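Local coordinates for protein SAR-endolysin (Enterobacteria phage P1, PDB 1XJU) that degrades the host peptidoglycan as a muramidase, after release from the inner membrane, so that the cell lyses and frees the phage progeny, at residues E117-C122 and L149-L154; E106-K111 and C122-D127. All blocks are in the same frame, centred on the assembly; numbering follows the deposited sequence.

Interaction 1: residues E117-C122 and L149-L154; sequences EWVNMC and LCLTGL
A disulfide between Cys122 and Cys150, flanked by two leucines, ties helix 118-123 to the C-terminal end of helix 137-151. The two SG atoms are 2.0 Å apart, and the C-S-S-C torsion of -77° gives a left-handed twist. The two cysteines reach the bond differently. In Cys122, SG lies beside the backbone N, anti to the carbonyl carbon. In Cys150, SG is anti to the backbone N (chi1 -167°). Both residues are buried. No hydrogen bond crosses between the segments, and the remaining contact is apolar.

Leu151 reaches across with one methyl. Its CD2 lies 3.7 Å from Cys122 CB and also touches CG1 of Val119, whose side chain it crosses at about a right angle. The other methyl of Val119, CG2, sits 3.7 Å from Leu154 CB, and these two side chains lie alongside one another, pointing opposite ways. Val119 thus packs against both leucines.

In this glycosyl hydrolase 24 lysozyme the contact includes the segment after helix 137-151 as well as the helix end. After Leu151 the chain turns through Thr152 and Gly153, the latter at a positive phi. The turn brings Leu154 back to the disulfide. Leu154 CD1 is 3.7 Å from Trp118 CB and 4.0 Å from Cys122 SG. The indole of Trp118 itself turns from Leu154 onto Asp72, Met73 and Pro74. Met121 CE comes within 4.1 Å of Cys150 SG. On helix 75-88, Ala77 and Ala80 touch the Cys150 side chain.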
loop_
_atom_site.group_PDB
_atom_site.type_symbol
_atom_site.label_atom_id
_atom_site.label_comp_id
_atom_site.label_asym_id
_atom_site.label_seq_id
_atom_site.Cartn_x
_atom_site.Cartn_y
_atom_site.Cartn_z
ATOM N N GLU A 117 12.830 1.833 -12.204
ATOM C CA GLU A 117 12.405 3.160 -12.633
ATOM C C GLU A 117 11.572 3.805 -11.547
ATOM O O GLU A 117 10.338 3.804 -11.615
ATOM C CB GLU A 117 11.640 3.038 -13.942
ATOM C CG GLU A 117 12.496 2.567 -15.121
ATOM C CD GLU A 117 13.448 3.622 -15.605
ATOM O OE1 GLU A 117 13.339 4.818 -15.217
ATOM O OE2 GLU A 117 14.292 3.222 -16.401
ATOM N N TRP A 118 12.245 4.282 -10.535
ATOM C CA TRP A 118 11.545 4.616 -9.317
ATOM C C TRP A 118 10.629 5.819 -9.503
ATOM O O TRP A 118 9.533 5.845 -8.915
ATOM C CB TRP A 118 12.501 4.846 -8.174
ATOM C CG TRP A 118 13.531 3.806 -8.025
ATOM C CD1 TRP A 118 14.886 4.068 -7.903
ATOM C CD2 TRP A 118 13.403 2.372 -7.916
ATOM N NE1 TRP A 118 15.570 2.902 -7.775
ATOM C CE2 TRP A 118 14.695 1.844 -7.767
ATOM C CE3 TRP A 118 12.340 1.474 -7.954
ATOM C CZ2 TRP A 118 14.935 0.476 -7.664
ATOM C CZ3 TRP A 118 12.595 0.129 -7.852
ATOM C CH2 TRP A 118 13.866 -0.370 -7.662
ATOM N N VAL A 119 11.022 6.833 -10.261
ATOM C CA VAL A 119 10.124 7.940 -10.508
ATOM C C VAL A 119 8.804 7.464 -11.132
ATOM O O VAL A 119 7.720 7.820 -10.667
ATOM C CB VAL A 119 10.775 9.057 -11.378
ATOM C CG1 VAL A 119 9.732 10.038 -11.846
ATOM C CG2 VAL A 119 11.850 9.724 -10.577
ATOM N N ASN A 120 8.908 6.650 -12.161
ATOM C CA ASN A 120 7.698 6.192 -12.802
ATOM C C ASN A 120 6.846 5.341 -11.837
ATOM O O ASN A 120 5.597 5.419 -11.825
ATOM C CB ASN A 120 7.998 5.368 -14.053
ATOM C CG ASN A 120 8.674 6.172 -15.139
ATOM O OD1 ASN A 120 8.564 7.422 -15.159
ATOM N ND2 ASN A 120 9.278 5.467 -16.127
ATOM N N MET A 121 7.513 4.498 -11.072
ATOM C CA MET A 121 6.863 3.691 -10.025
ATOM C C MET A 121 6.087 4.615 -9.062
ATOM O O MET A 121 4.881 4.434 -8.812
ATOM C CB MET A 121 7.891 2.846 -9.324
ATOM C CG MET A 121 7.308 1.997 -8.201
ATOM S SD MET A 121 8.609 1.325 -7.126
ATOM C CE MET A 121 9.150 2.819 -6.244
ATOM N N CYS A 122 6.770 5.584 -8.496
ATOM C CA CYS A 122 6.168 6.525 -7.567
ATOM C C CYS A 122 4.956 7.189 -8.161
ATOM O O CYS A 122 3.916 7.412 -7.459
ATOM C CB CYS A 122 7.184 7.626 -7.196
ATOM S SG CYS A 122 8.689 7.114 -6.313
ATOM N N LEU A 149 6.628 11.652 -0.879
ATOM C CA LEU A 149 7.757 11.076 -0.179
ATOM C C LEU A 149 8.654 10.280 -1.131
ATOM O O LEU A 149 9.871 10.469 -1.170
ATOM C CB LEU A 149 7.293 10.174 0.961
ATOM C CG LEU A 149 8.394 9.373 1.631
ATOM C CD1 LEU A 149 9.473 10.279 2.239
ATOM C CD2 LEU A 149 7.790 8.472 2.732
ATOM N N CYS A 150 8.024 9.419 -1.915
ATOM C CA CYS A 150 8.699 8.526 -2.831
ATOM C C CYS A 150 9.641 9.283 -3.758
ATOM O O CYS A 150 10.764 8.838 -4.018
ATOM C CB CYS A 150 7.579 7.803 -3.588
ATOM S SG CYS A 150 8.001 6.345 -4.562
ATOM N N LEU A 151 9.187 10.423 -4.268
ATOM C CA LEU A 151 9.928 11.195 -5.262
ATOM C C LEU A 151 11.012 12.040 -4.641
ATOM O O LEU A 151 11.852 12.596 -5.391
ATOM C CB LEU A 151 8.986 12.126 -6.004
ATOM C CG LEU A 151 7.970 11.458 -6.914
ATOM C CD1 LEU A 151 6.917 12.453 -7.366
ATOM C CD2 LEU A 151 8.700 10.860 -8.074
ATOM N N THR A 152 11.049 12.184 -3.327
ATOM C CA THR A 152 12.012 13.102 -2.696
ATOM C C THR A 152 13.424 12.553 -2.846
ATOM O O THR A 152 13.747 11.444 -2.388
ATOM C CB THR A 152 11.665 13.262 -1.239
ATOM O OG1 THR A 152 10.362 13.877 -1.117
ATOM C CG2 THR A 152 12.647 14.169 -0.488
ATOM N N GLY A 153 14.266 13.346 -3.496
ATOM C CA GLY A 153 15.626 12.945 -3.894
ATOM C C GLY A 153 15.764 12.400 -5.290
ATOM O O GLY A 153 16.883 12.199 -5.786
ATOM N N LEU A 154 14.658 12.080 -5.957
ATOM C CA LEU A 154 14.668 11.487 -7.273
ATOM C C LEU A 154 14.514 12.489 -8.421
ATOM O O LEU A 154 14.753 12.122 -9.570
ATOM C CB LEU A 154 13.547 10.478 -7.405
ATOM C CG LEU A 154 13.638 9.246 -6.532
ATOM C CD1 LEU A 154 12.439 8.322 -6.787
ATOM C CD2 LEU A 154 14.881 8.523 -6.712
#

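Interaction 2: residues E106-K111 and C122-D127; sequences ETSIHK and CNHLPD. With SO4 (sulfate ion), chain D.
Asp127 OD2 takes two hydrogen bonds beside helix 108-114, one from His124 ND1 at 2.6 Å and one from a water. The histidine bond is fairly straight, with an N-H...acceptor angle of 159°. It meets OD2 on the syn side, tilted out of the carboxylate plane, while OD2 lies close to the imidazole plane. The carboxylate would probably raise the basicity of the ring. The water donates to Asp127 OD2 and accepts from Ile109 N at 2.9 Å. It is a polar bridge between the segments, which make no direct hydrogen bond.

The bond to Asp127 also limits rotation of the His124 ring, which has Ser108 over one face. Ser108 CB stands 3.8 Å from the ring centroid, a CH-pi contact displaced toward the rim at ND1 and CE1. The His124 ring also meets Trp112, with the planes at about 30°.

The contact joins the first turn of helix 108-114 to the exit of helix 118-123, where the chain passes into the 3-10 turn 125-127. Thr107 is the N-cap of the first helix, and its OG1 accepts from His110 N. The backbones come closest at Ile109 and His124, where Ile109 CB is 4.0 Å from His124 CB. Ile109 CG1 is anti to the backbone N (chi1 -161°). Beyond it, CD1 lies 3.8 Å from Leu125 CD2, and the two side chains cross obliquely. Both touch Met81 of helix 75-88.

Away from this interface, Glu106 OE2 accepts from His110 ND1 at 2.6 Å, and OE1 makes a salt bridge with Lys111 NZ. Lys111 NZ and Glu106 N also bind a sulfate, probably from the crystallisation liquor.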
loop_
_atom_site.group_PDB
_atom_site.type_symbol
_atom_site.label_atom_id
_atom_site.label_comp_id
_atom_site.label_asym_id
_atom_site.label_seq_id
_atom_site.Cartn_x
_atom_site.Cartn_y
_atom_site.Cartn_z
ATOM N N GLU A 106 -0.497 -7.486 -14.867
ATOM C CA GLU A 106 0.502 -6.815 -14.053
ATOM C C GLU A 106 0.176 -5.340 -13.904
ATOM O O GLU A 106 -0.257 -4.659 -14.838
ATOM C CB GLU A 106 1.853 -6.967 -14.734
ATOM C CG GLU A 106 3.013 -6.420 -13.926
ATOM C CD GLU A 106 4.362 -6.629 -14.606
ATOM O OE1 GLU A 106 4.399 -7.041 -15.796
ATOM O OE2 GLU A 106 5.378 -6.414 -13.926
ATOM N N THR A 107 0.369 -4.782 -12.708
ATOM C CA THR A 107 0.191 -3.361 -12.537
ATOM C C THR A 107 1.379 -2.628 -13.166
ATOM O O THR A 107 2.532 -3.087 -13.198
ATOM C CB THR A 107 0.144 -3.007 -11.060
ATOM O OG1 THR A 107 1.363 -3.475 -10.478
ATOM C CG2 THR A 107 -1.039 -3.629 -10.339
ATOM N N SER A 108 1.102 -1.413 -13.579
ATOM C CA SER A 108 2.181 -0.528 -14.013
ATOM C C SER A 108 3.177 -0.264 -12.908
ATOM O O SER A 108 4.386 -0.204 -13.176
ATOM C CB SER A 108 1.592 0.746 -14.485
ATOM O OG SER A 108 0.841 0.538 -15.657
ATOM N N ILE A 109 2.720 -0.092 -11.655
ATOM C CA ILE A 109 3.675 0.170 -10.585
ATOM C C ILE A 109 4.668 -0.964 -10.445
ATOM O O ILE A 109 5.860 -0.726 -10.240
ATOM C CB ILE A 109 2.929 0.493 -9.282
ATOM C CG1 ILE A 109 3.838 1.206 -8.300
ATOM C CG2 ILE A 109 2.256 -0.732 -8.640
ATOM C CD1 ILE A 109 3.133 1.806 -7.113
ATOM N N HIS A 110 4.212 -2.199 -10.582
ATOM C CA HIS A 110 5.101 -3.336 -10.539
ATOM C C HIS A 110 6.052 -3.384 -11.746
ATOM O O HIS A 110 7.245 -3.693 -11.583
ATOM C CB HIS A 110 4.282 -4.632 -10.413
ATOM C CG HIS A 110 5.110 -5.878 -10.275
ATOM N ND1 HIS A 110 5.515 -6.641 -11.362
ATOM C CD2 HIS A 110 5.594 -6.519 -9.184
ATOM C CE1 HIS A 110 6.187 -7.693 -10.908
ATOM N NE2 HIS A 110 6.312 -7.620 -9.604
ATOM N N LYS A 111 5.527 -3.106 -12.906
ATOM C CA LYS A 111 6.357 -3.062 -14.111
ATOM C C LYS A 111 7.534 -2.106 -13.915
ATOM O O LYS A 111 8.668 -2.436 -14.235
ATOM C CB LYS A 111 5.522 -2.635 -15.302
ATOM C CG LYS A 111 4.661 -3.740 -15.822
ATOM C CD LYS A 111 3.988 -3.346 -17.094
ATOM C CE LYS A 111 3.014 -4.413 -17.577
ATOM N NZ LYS A 111 3.656 -5.658 -17.974
ATOM N N CYS A 122 6.770 5.584 -8.496
ATOM C CA CYS A 122 6.168 6.525 -7.567
ATOM C C CYS A 122 4.956 7.189 -8.161
ATOM O O CYS A 122 3.916 7.412 -7.459
ATOM C CB CYS A 122 7.184 7.626 -7.196
ATOM S SG CYS A 122 8.689 7.114 -6.313
ATOM N N ASN A 123 5.067 7.571 -9.424
ATOM C CA ASN A 123 3.977 8.262 -10.079
ATOM C C ASN A 123 2.750 7.410 -10.319
ATOM O O ASN A 123 1.698 7.949 -10.642
ATOM C CB ASN A 123 4.467 8.915 -11.361
ATOM C CG ASN A 123 5.252 10.173 -11.083
ATOM O OD1 ASN A 123 5.061 10.831 -10.077
ATOM N ND2 ASN A 123 6.177 10.496 -11.975
ATOM N N HIS A 124 2.860 6.104 -10.140
ATOM C CA HIS A 124 1.707 5.210 -10.196
ATOM C C HIS A 124 1.095 4.886 -8.858
ATOM O O HIS A 124 0.118 4.117 -8.817
ATOM C CB HIS A 124 2.052 3.961 -10.971
ATOM C CG HIS A 124 2.054 4.199 -12.451
ATOM N ND1 HIS A 124 0.898 4.120 -13.213
ATOM C CD2 HIS A 124 3.036 4.604 -13.295
ATOM C CE1 HIS A 124 1.181 4.423 -14.471
ATOM N NE2 HIS A 124 2.461 4.736 -14.538
ATOM N N LEU A 125 1.612 5.420 -7.758
ATOM C CA LEU A 125 0.981 5.185 -6.460
ATOM C C LEU A 125 -0.492 5.585 -6.508
ATOM O O LEU A 125 -1.332 4.858 -5.952
ATOM C CB LEU A 125 1.777 5.894 -5.339
ATOM C CG LEU A 125 2.963 5.028 -4.868
ATOM C CD1 LEU A 125 3.941 5.863 -4.128
ATOM C CD2 LEU A 125 2.466 3.905 -3.968
ATOM N N PRO A 126 -0.866 6.722 -7.105
ATOM C CA PRO A 126 -2.294 7.075 -7.141
ATOM C C PRO A 126 -3.136 6.187 -8.028
ATOM O O PRO A 126 -4.376 6.471 -8.167
ATOM C CB PRO A 126 -2.295 8.568 -7.572
ATOM C CG PRO A 126 -0.897 9.008 -7.190
ATOM C CD PRO A 126 -0.014 7.851 -7.551
ATOM N N ASP A 127 -2.648 5.094 -8.554
ATOM C CA ASP A 127 -3.460 4.106 -9.256
ATOM C C ASP A 127 -4.225 3.224 -8.267
ATOM O O ASP A 127 -5.045 2.379 -8.717
ATOM C CB ASP A 127 -2.643 3.137 -10.125
ATOM C CG ASP A 127 -1.951 3.804 -11.272
ATOM O OD1 ASP A 127 -2.300 4.996 -11.570
ATOM O OD2 ASP A 127 -1.172 3.129 -11.935
HETATM S S SO4 D . 0.596 -7.494 -18.934
HETATM O O1 SO4 D . 0.138 -8.541 -19.795
HETATM O O2 SO4 D . 0.552 -7.957 -17.540
HETATM O O3 SO4 D . -0.203 -6.295 -19.140
HETATM O O4 SO4 D . 1.926 -7.149 -19.413
HETATM O O HOH W 1 -0.043 0.701 -11.314
#

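How the interactions relate
Interactions 1 and 2 lie on the same side of the chain's centre, with their own centres about 11 Å apart. Helix 118-123 serves both, and Cys122 belongs to both. Its side chain faces residues 149-154 and points away from residues 106-111. The contacts also touch directly: Met121 O is 3.4 Å from Ile109 CG1, and Cys150 SG is 4.1 Å from Leu125 CD1. Helix 75-88 packs against both contacts; Met81 there also meets Met121. Neither contact includes Cys23 of the active site, or Glu14, the other, probable active-site residue. The disulfide of interaction 1 is also separate from the Cys16-Cys23 bond of the inactive form.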